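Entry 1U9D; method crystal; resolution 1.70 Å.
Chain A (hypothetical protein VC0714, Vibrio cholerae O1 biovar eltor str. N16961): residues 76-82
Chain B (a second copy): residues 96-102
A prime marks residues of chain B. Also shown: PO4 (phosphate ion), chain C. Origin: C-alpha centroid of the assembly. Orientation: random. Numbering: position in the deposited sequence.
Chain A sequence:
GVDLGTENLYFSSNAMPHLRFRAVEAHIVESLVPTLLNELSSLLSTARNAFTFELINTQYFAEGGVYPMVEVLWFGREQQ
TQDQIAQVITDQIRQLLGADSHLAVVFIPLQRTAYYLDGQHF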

ATOM      1  N   GLY A  76       6.174   9.909   7.005  1.00 20.61           N
ATOM      2  CA  GLY A  76       5.312  10.692   6.145  1.00 21.66           C
ATOM      3  C   GLY A  76       4.478   9.799   5.226  1.00 23.21           C
ATOM      4  O   GLY A  76       4.931   8.767   4.719  1.00 22.39           O
ATOM      5  N   ARG A  77       3.219  10.171   5.091  1.00 24.13           N
ATOM      6  CA  ARG A  77       2.371   9.718   4.002  1.00 24.84           C
ATOM      7  C   ARG A  77       1.742  10.978   3.394  1.00 25.98           C
ATOM      8  O   ARG A  77       1.796  12.086   3.977  1.00 25.88           O
ATOM      9  N   GLU A  78       1.149  10.833   2.214  1.00 26.76           N
ATOM     10  CA  GLU A  78       0.534  11.968   1.521  1.00 27.42           C
ATOM     11  C   GLU A  78      -0.549  12.610   2.390  1.00 26.13           C
ATOM     12  O   GLU A  78      -1.124  11.953   3.249  1.00 26.10           O
ATOM     13  N   GLN A  79      -0.835  13.888   2.155  1.00 24.86           N
ATOM     14  CA  GLN A  79      -1.828  14.622   2.935  1.00 24.34           C
ATOM     15  C   GLN A  79      -3.138  13.894   3.150  1.00 23.78           C
ATOM     16  O   GLN A  79      -3.689  13.926   4.239  1.00 21.86           O
ATOM     17  N   GLN A  80      -3.677  13.280   2.098  1.00 24.42           N
ATOM     18  CA  GLN A  80      -4.969  12.630   2.209  1.00 25.56           C
ATOM     19  C   GLN A  80      -4.931  11.451   3.186  1.00 24.25           C
ATOM     20  O   GLN A  80      -5.862  11.252   3.938  1.00 23.74           O
ATOM     21  N   THR A  81      -3.855  10.680   3.171  1.00 22.97           N
ATOM     22  CA  THR A  81      -3.706   9.574   4.115  1.00 22.90           C
ATOM     23  C   THR A  81      -3.540  10.070   5.544  1.00 21.36           C
ATOM     24  O   THR A  81      -4.158   9.552   6.480  1.00 18.99           O
ATOM     25  N   GLN A  82      -2.698  11.078   5.695  1.00 20.26           N
ATOM     26  CA  GLN A  82      -2.476  11.734   6.974  1.00 20.07           C
ATOM     27  C   GLN A  82      -3.806  12.210   7.550  1.00 19.61           C
ATOM     28  O   GLN A  82      -4.106  12.013   8.706  1.00 18.86           O
TER
ATOM     29  N   LEU B  96      -6.608   1.793  -2.938  1.00 33.82           N
ATOM     30  CA  LEU B  96      -6.204   1.015  -1.779  1.00 34.55           C
ATOM     31  C   LEU B  96      -4.995   1.586  -1.043  1.00 34.99           C
ATOM     32  O   LEU B  96      -4.882   1.400   0.162  1.00 35.65           O
ATOM     33  N   LEU B  97      -4.117   2.291  -1.756  1.00 36.47           N
ATOM     34  CA  LEU B  97      -2.826   2.746  -1.211  1.00 37.35           C
ATOM     35  C   LEU B  97      -2.656   4.264  -1.086  1.00 38.59           C
ATOM     36  O   LEU B  97      -1.707   4.726  -0.448  1.00 38.75           O
ATOM     37  N   GLY B  98      -3.529   5.041  -1.704  1.00 39.92           N
ATOM     38  CA  GLY B  98      -3.417   6.491  -1.657  1.00 41.45           C
ATOM     39  C   GLY B  98      -3.409   7.140  -3.022  1.00 42.92           C
ATOM     40  O   GLY B  98      -2.707   6.685  -3.928  1.00 42.91           O
ATOM     41  N   ALA B  99      -4.168   8.228  -3.154  1.00 45.10           N
ATOM     42  CA  ALA B  99      -4.318   8.952  -4.425  1.00 46.76           C
ATOM     43  C   ALA B  99      -3.081   9.728  -4.869  1.00 47.69           C
ATOM     44  O   ALA B  99      -3.115  10.432  -5.881  1.00 48.67           O
ATOM     45  N   ASP B 100      -1.995   9.586  -4.120  1.00 48.54           N
ATOM     46  CA  ASP B 100      -0.735  10.278  -4.391  1.00 48.89           C
ATOM     47  C   ASP B 100       0.474   9.362  -4.158  1.00 48.03           C
ATOM     48  O   ASP B 100       1.623   9.798  -4.288  1.00 48.33           O
ATOM     49  N   SER B 101       0.212   8.100  -3.807  1.00 46.82           N
ATOM     50  CA  SER B 101       1.234   7.058  -3.795  1.00 45.66           C
ATOM     51  C   SER B 101       1.809   7.015  -5.189  1.00 43.98           C
ATOM     52  O   SER B 101       1.200   7.564  -6.098  1.00 44.52           O
ATOM     53  N   HIS B 102       2.966   6.385  -5.375  1.00 41.58           N
ATOM     54  CA  HIS B 102       3.682   6.521  -6.649  1.00 39.69           C
ATOM     55  C   HIS B 102       3.971   5.216  -7.412  1.00 36.54           C
ATOM     56  O   HIS B 102       5.114   4.801  -7.577  1.00 37.53           O
TER

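This is a small, polar contact in which the carboxylate of Glu78 reaches into the backbone turn that follows a helix end in the second copy, with a phosphate ion and the guanidinium of Arg77 beside it. The two stretches bury 223 Å² in all, and Glu78 alone has 86 Å² of its surface covered by the other stretch, far more than any other residue here.

Glu78 occupies the N-cap position of the helix that begins at Gln79, and its CA-to-CB bond points toward the turn; Glu78 CA lies 6.3 Å from Asp100′ CA. With chi1 at 72° (p) and chi2 at -168° (t), the side chain first turns and then runs extended, which delivers both carboxylate oxygens to consecutive backbone amides. OE2 accepts a weak hydrogen bond from Asp100′ N at 2.9 Å, the N-H...acceptor angle being 128°. Proximity alone is not sufficient evidence for others: Glu78 OE1 lies 2.9 Å from Ala99′ N, and Glu78 OE2 lies 2.9 Å from Ser101′ N, yet in both cases the angle is too poor for a hydrogen bond. The amides thus crowd the carboxylate without all aiming their hydrogens at it.

Gly98′ makes this approach possible. It is the first residue to leave the helix, and its phi/psi of 126/136 would jam a CB against the carbonyl oxygen of the preceding residue. An ideal CB would also point toward chain A and come within 2.6 Å of Glu78 OE2, a clash. Without one, Glu78 OE2 approaches Gly98′ C to 3.5 Å. Thr81, chi1 -59° (m), also points toward this turn, but its contact is slight, with OG1 4.4 Å from Gly98′ CA. The turn is braced internally: Ser101′, chi1 52° (p), donates from OG to Gly98′ O at 2.6 Å, and Ser101′ N donates to the same Gly98′ O at 3.2 Å.

Arg77 leaves its backbone sideways, but three successive m rotamers (chi1 -66°, chi2 -77°, chi3 -66°) fold its end closer to chain B. There NH2 donates a weak hydrogen bond to Leu97′ O, at 3.3 Å and 129°, while NE donates to PO4 O2 at 2.9 Å and 159°. Both acceptors lie at the guanidinium edge, near its plane. NH1 is satisfied elsewhere in the structure.

The phosphate, probably from the crystallisation liquor, also receives Glu78 N at O2, 2.9 Å and 164°, with a weaker bond from Glu78 N to PO4 O1 at 3.1 Å. Its O3 sits 3.0 Å from Ser101′ N and only 2.5 Å from Glu78 OE2; two oxygens this close suggest that an acid group holds a proton and donates it.

The periphery contributes less. Asp100′ directs its CB toward Glu78, 3.2 Å from OE2, but its off-rotamer chi1 of -112° leads the carboxylate away. Gln80 likewise starts toward chain B before its end turns away, leaving it without a contact.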

ATOM      1  CB  ARG A  77       1.304   8.771   4.539  1.00 24.62           C
ATOM      2  CG  ARG A  77       1.844   7.447   5.097  1.00 24.67           C
ATOM      3  CD  ARG A  77       2.239   6.440   4.040  1.00 25.05           C
ATOM      4  NE  ARG A  77       1.066   5.983   3.284  1.00 22.60           N
ATOM      5  CZ  ARG A  77       0.394   4.864   3.480  1.00 22.52           C
ATOM      6  NH1 ARG A  77       0.736   3.994   4.407  1.00 27.44           N
ATOM      7  NH2 ARG A  77      -0.656   4.593   2.716  1.00 27.64           N
ATOM      8  CB  GLU A  78      -0.084  11.495   0.189  1.00 28.39           C
ATOM      9  CG  GLU A  78      -1.360  10.664   0.394  1.00 31.66           C
ATOM     10  CD  GLU A  78      -1.827   9.952  -0.869  1.00 36.95           C
ATOM     11  OE1 GLU A  78      -2.978  10.190  -1.318  1.00 38.98           O
ATOM     12  OE2 GLU A  78      -1.042   9.159  -1.433  1.00 41.80           O
ATOM     13  CB  GLN A  79      -2.161  15.961   2.271  1.00 24.52           C
ATOM     14  CG  GLN A  79      -3.026  16.869   3.149  1.00 23.63           C
ATOM     15  CD  GLN A  79      -2.257  17.469   4.322  1.00 23.98           C
ATOM     16  OE1 GLN A  79      -1.098  17.869   4.176  1.00 25.96           O
ATOM     17  NE2 GLN A  79      -2.881  17.501   5.478  1.00 23.80           N
ATOM     18  CB  GLN A  80      -5.460  12.137   0.841  1.00 27.35           C
ATOM     19  CG  GLN A  80      -6.870  11.602   0.914  1.00 32.26           C
ATOM     20  CD  GLN A  80      -7.786  12.562   1.637  1.00 38.50           C
ATOM     21  OE1 GLN A  80      -7.822  13.752   1.293  1.00 43.60           O
ATOM     22  NE2 GLN A  80      -8.515  12.068   2.656  1.00 42.64           N
ATOM     23  CB  THR A  81      -2.542   8.718   3.681  1.00 23.82           C
ATOM     24  OG1 THR A  81      -2.809   8.247   2.352  1.00 28.10           O
ATOM     25  CG2 THR A  81      -2.417   7.440   4.519  1.00 25.78           C
ATOM     26  CB  GLN A  82      -1.486  12.898   6.764  1.00 20.26           C
ATOM     27  CG  GLN A  82      -1.165  13.719   7.998  1.00 19.90           C
ATOM     28  CD  GLN A  82      -0.184  14.835   7.688  1.00 19.42           C
ATOM     29  OE1 GLN A  82       1.027  14.596   7.578  1.00 20.89           O
ATOM     30  NE2 GLN A  82      -0.698  16.048   7.516  1.00 16.38           N
TER
ATOM     31  CB  LEU B  96      -5.933  -0.426  -2.199  1.00 34.62           C
ATOM     32  CG  LEU B  96      -7.120  -1.071  -2.921  1.00 35.30           C
ATOM     33  CD1 LEU B  96      -6.699  -2.327  -3.670  1.00 37.80           C
ATOM     34  CD2 LEU B  96      -8.243  -1.369  -1.952  1.00 36.58           C
ATOM     35  CB  LEU B  97      -1.662   2.185  -2.047  1.00 37.12           C
ATOM     36  CG  LEU B  97      -1.110   0.815  -1.647  1.00 37.98           C
ATOM     37  CD1 LEU B  97      -0.074   0.361  -2.673  1.00 38.34           C
ATOM     38  CD2 LEU B  97      -0.487   0.810  -0.236  1.00 38.70           C
ATOM     39  CB  ALA B  99      -5.533   9.897  -4.360  1.00 47.07           C
ATOM     40  CB  ASP B 100      -0.644  11.540  -3.506  1.00 49.72           C
ATOM     41  CG  ASP B 100      -0.720  12.836  -4.304  1.00 51.59           C
ATOM     42  OD1 ASP B 100      -1.529  12.918  -5.260  1.00 55.00           O
ATOM     43  OD2 ASP B 100      -0.002  13.828  -4.043  1.00 54.44           O
ATOM     44  CB  SER B 101       0.622   5.708  -3.410  1.00 45.79           C
ATOM     45  OG  SER B 101      -0.502   5.409  -4.225  1.00 46.58           O
ATOM     46  CB  HIS B 102       4.964   7.312  -6.419  1.00 40.38           C
ATOM     47  CG  HIS B 102       4.713   8.734  -6.034  1.00 42.60           C
ATOM     48  ND1 HIS B 102       3.914   9.570  -6.786  1.00 46.23           N
ATOM     49  CD2 HIS B 102       5.109   9.454  -4.959  1.00 45.88           C
ATOM     50  CE1 HIS B 102       3.851  10.754  -6.202  1.00 48.13           C
ATOM     51  NE2 HIS B 102       4.565  10.710  -5.091  1.00 48.11           N
TER
HETATM   52  P   PO4 C 202       1.779   7.901   0.353  1.00 41.39           P
HETATM   53  O1  PO4 C 202       2.942   8.837   0.564  1.00 42.31           O
HETATM   54  O2  PO4 C 202       0.674   8.133   1.347  1.00 43.18           O
HETATM   55  O3  PO4 C 202       1.224   8.122  -1.032  1.00 46.92           O
HETATM   56  O4  PO4 C 202       2.260   6.474   0.524  1.00 43.88           O